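Local coordinates for protein transcriptional regulator, BadM/Rrf2 family (Thermincola potens, PDB 4CIC) that probably binds DNA as a dimeric winged-helix transcription factor of the Rrf2 family, an IscR linked to the regulation of iron-sulfur cluster biogenesis, at residues L71-P75 against R76-V80. The protein carries 3 engineered substitutions. Sequence-based numbering, arbitrary orientation.
Sequences LAREP and RDIKV
The guanidinium of Arg73 meets the backbone carbonyl of Asp77 with its edge: NE and NH2 both donate to Asp77 O, each at 3.0 Å, and the oxygen lies in the guanidinium plane. The two donors use the acceptor differently, NH2 reaching it in the carbonyl plane and NE from 44° above. Bends at chi2 and chi3 (-64°) fold the Arg73 chain back over the turn to make this side-on grip. The Arg76 guanidinium instead has a carboxylate oxygen at its edge, where NE gives a nearly straight hydrogen bond, part of a salt bridge, to Glu74 OE1 at 2.7 Å; one face carries Asp77 OD2, displaced toward its border at 4.1 Å above the plane. Glu74 and Arg76 run side by side, their planar groups turned 50° apart, and OE1 is approached from above the carboxylate plane. Beneath these side chains the backbone closes a 3-10 turn, with Asp77 N bonded to Glu74 O at 2.9 Å and Ile78 N to Pro75 O. A water spans the turn, donating to Asp77 OD2 and accepting from Glu74 N. On the inner side, Ile78 CD1 packs against Leu71 CD2 at 4.1 Å, and Ile78 CG1 lies 3.8 Å from Arg73 CB. Leu71 and Ile78 both continue onto Met18 of helix 9-23, while Pro75 and Ile78 rest on Leu133 of helix 133-143. The turn thus links strand 68-71, the second strand of the wing hairpin, to helix 80-87. Its polar side and apolar base hold the connection by different means: two N-H groups fix the rotation of the Arg73 guanidinium, whereas Leu71 and Ile78 pack through their methyls. Arg73 O, buried near Ile78 CD1, has no hydrogen-bond partner. The Arg76 charge probably eases the crowding of the Glu74 and Asp77 carboxylates.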
ATOM      1  N   LEU A  71     -21.215  16.714  -5.413  1.00 23.16           N
ATOM      2  CA  LEU A  71     -19.840  16.861  -5.892  1.00 22.02           C
ATOM      3  C   LEU A  71     -19.664  18.260  -6.461  1.00 21.64           C
ATOM      4  O   LEU A  71     -20.581  18.818  -7.091  1.00 24.03           O
ATOM      5  CB  LEU A  71     -19.524  15.848  -6.990  1.00 19.12           C
ATOM      6  CG  LEU A  71     -19.537  14.361  -6.673  1.00 19.93           C
ATOM      7  CD1 LEU A  71     -19.271  13.578  -7.947  1.00 19.88           C
ATOM      8  CD2 LEU A  71     -18.483  14.031  -5.634  1.00 20.20           C
ATOM      9  N   ALA A  72     -18.473  18.818  -6.255  1.00 24.25           N
ATOM     10  CA  ALA A  72     -18.138  20.145  -6.768  1.00 25.24           C
ATOM     11  C   ALA A  72     -17.416  20.107  -8.123  1.00 26.64           C
ATOM     12  O   ALA A  72     -17.190  21.157  -8.740  1.00 28.57           O
ATOM     13  CB  ALA A  72     -17.297  20.895  -5.746  1.00 32.26           C
ATOM     14  N   ARG A  73     -17.047  18.900  -8.558  1.00 30.97           N
ATOM     15  CA  ARG A  73     -16.511  18.636  -9.899  1.00 31.05           C
ATOM     16  C   ARG A  73     -17.234  17.405 -10.436  1.00 25.40           C
ATOM     17  O   ARG A  73     -17.757  16.612  -9.654  1.00 25.32           O
ATOM     18  CB  ARG A  73     -15.009  18.321  -9.846  1.00 32.51           C
ATOM     19  CG  ARG A  73     -14.165  19.384  -9.197  1.00 39.57           C
ATOM     20  CD  ARG A  73     -12.802  19.467  -9.862  1.00 38.86           C
ATOM     21  NE  ARG A  73     -11.995  18.248  -9.721  1.00 39.57           N
ATOM     22  CZ  ARG A  73     -11.134  18.031  -8.732  1.00 42.80           C
ATOM     23  NH1 ARG A  73     -10.987  18.940  -7.777  1.00 46.03           N
ATOM     24  NH2 ARG A  73     -10.424  16.904  -8.692  1.00 33.32           N
ATOM     25  N   GLU A  74     -17.239  17.231 -11.753  1.00 23.69           N
ATOM     26  CA  GLU A  74     -17.902  16.075 -12.367  1.00 19.77           C
ATOM     27  C   GLU A  74     -17.095  14.840 -12.005  1.00 23.14           C
ATOM     28  O   GLU A  74     -15.896  14.945 -11.826  1.00 24.18           O
ATOM     29  CB  GLU A  74     -17.943  16.220 -13.886  1.00 22.49           C
ATOM     30  CG  GLU A  74     -18.924  17.315 -14.391  1.00 22.17           C
ATOM     31  CD  GLU A  74     -18.761  17.630 -15.873  1.00 36.59           C
ATOM     32  OE1 GLU A  74     -18.691  16.691 -16.691  1.00 35.35           O
ATOM     33  OE2 GLU A  74     -18.703  18.827 -16.218  1.00 44.52           O
ATOM     34  N   PRO A  75     -17.752  13.678 -11.884  1.00 20.28           N
ATOM     35  CA  PRO A  75     -17.006  12.478 -11.493  1.00 15.87           C
ATOM     36  C   PRO A  75     -15.830  12.164 -12.419  1.00 18.96           C
ATOM     37  O   PRO A  75     -14.799  11.642 -11.926  1.00 19.62           O
ATOM     38  CB  PRO A  75     -18.064  11.363 -11.542  1.00 20.02           C
ATOM     39  CG  PRO A  75     -19.401  12.120 -11.237  1.00 19.10           C
ATOM     40  CD  PRO A  75     -19.213  13.460 -11.895  1.00 21.35           C
ATOM     41  N   ARG A  76     -15.935  12.483 -13.700  1.00 20.11           N
ATOM     42  CA  ARG A  76     -14.838  12.204 -14.639  1.00 21.29           C
ATOM     43  C   ARG A  76     -13.592  13.051 -14.357  1.00 26.62           C
ATOM     44  O   ARG A  76     -12.492  12.717 -14.816  1.00 26.00           O
ATOM     45  CB  ARG A  76     -15.288  12.401 -16.089  1.00 20.49           C
ATOM     46  CG  ARG A  76     -15.635  13.841 -16.417  1.00 22.42           C
ATOM     47  CD  ARG A  76     -16.409  13.970 -17.739  1.00 24.03           C
ATOM     48  NE  ARG A  76     -16.670  15.386 -17.997  1.00 33.39           N
ATOM     49  CZ  ARG A  76     -15.897  16.155 -18.757  1.00 38.96           C
ATOM     50  NH1 ARG A  76     -14.837  15.633 -19.362  1.00 41.74           N
ATOM     51  NH2 ARG A  76     -16.189  17.436 -18.923  1.00 40.25           N
ATOM     52  N   ASP A  77     -13.770  14.136 -13.604  1.00 22.70           N
ATOM     53  CA  ASP A  77     -12.662  15.030 -13.242  1.00 23.54           C
ATOM     54  C   ASP A  77     -12.184  14.828 -11.798  1.00 23.39           C
ATOM     55  O   ASP A  77     -11.484  15.680 -11.254  1.00 27.76           O
ATOM     56  CB  ASP A  77     -13.068  16.493 -13.437  1.00 26.39           C
ATOM     57  CG  ASP A  77     -13.329  16.834 -14.907  1.00 46.31           C
ATOM     58  OD1 ASP A  77     -12.580  16.327 -15.777  1.00 40.16           O
ATOM     59  OD2 ASP A  77     -14.277  17.600 -15.196  1.00 50.59           O
ATOM     60  N   ILE A  78     -12.588  13.730 -11.169  1.00 19.72           N
ATOM     61  CA  ILE A  78     -12.086  13.425  -9.827  1.00 19.08           C
ATOM     62  C   ILE A  78     -11.434  12.052  -9.837  1.00 23.80           C
ATOM     63  O   ILE A  78     -12.126  11.040  -9.945  1.00 20.85           O
ATOM     64  CB  ILE A  78     -13.226  13.461  -8.756  1.00 18.78           C
ATOM     65  CG1 ILE A  78     -13.887  14.834  -8.745  1.00 18.64           C
ATOM     66  CG2 ILE A  78     -12.647  13.128  -7.366  1.00 19.67           C
ATOM     67  CD1 ILE A  78     -15.146  14.914  -7.886  1.00 23.63           C
ATOM     68  N   LYS A  79     -10.104  12.011  -9.704  1.00 21.90           N
ATOM     69  CA  LYS A  79      -9.389  10.743  -9.550  1.00 21.61           C
ATOM     70  C   LYS A  79      -9.476  10.257  -8.108  1.00 18.83           C
ATOM     71  O   LYS A  79      -9.545  11.059  -7.190  1.00 19.73           O
ATOM     72  CB  LYS A  79      -7.896  10.902  -9.908  1.00 19.78           C
ATOM     73  CG  LYS A  79      -7.653  11.316 -11.335  1.00 24.85           C
ATOM     74  CD  LYS A  79      -6.218  11.731 -11.549  1.00 28.62           C
ATOM     75  CE  LYS A  79      -5.996  12.177 -12.984  1.00 31.04           C
ATOM     76  NZ  LYS A  79      -4.561  12.532 -13.225  1.00 41.33           N
ATOM     77  N   VAL A  80      -9.474   8.945  -7.898  1.00 19.89           N
ATOM     78  CA  VAL A  80      -9.477   8.431  -6.537  1.00 18.34           C
ATOM     79  C   VAL A  80      -8.248   8.975  -5.804  1.00 17.68           C
ATOM     80  O   VAL A  80      -8.312   9.327  -4.625  1.00 20.63           O
ATOM     81  CB  VAL A  80      -9.500   6.894  -6.501  1.00 20.01           C
ATOM     82  CG1 VAL A  80      -9.400   6.408  -5.078  1.00 19.97           C
ATOM     83  CG2 VAL A  80     -10.811   6.396  -7.116  1.00 25.22           C
TER
HETATM   84  O   HOH W   1     -15.756  19.089 -13.561  1.00 32.23           O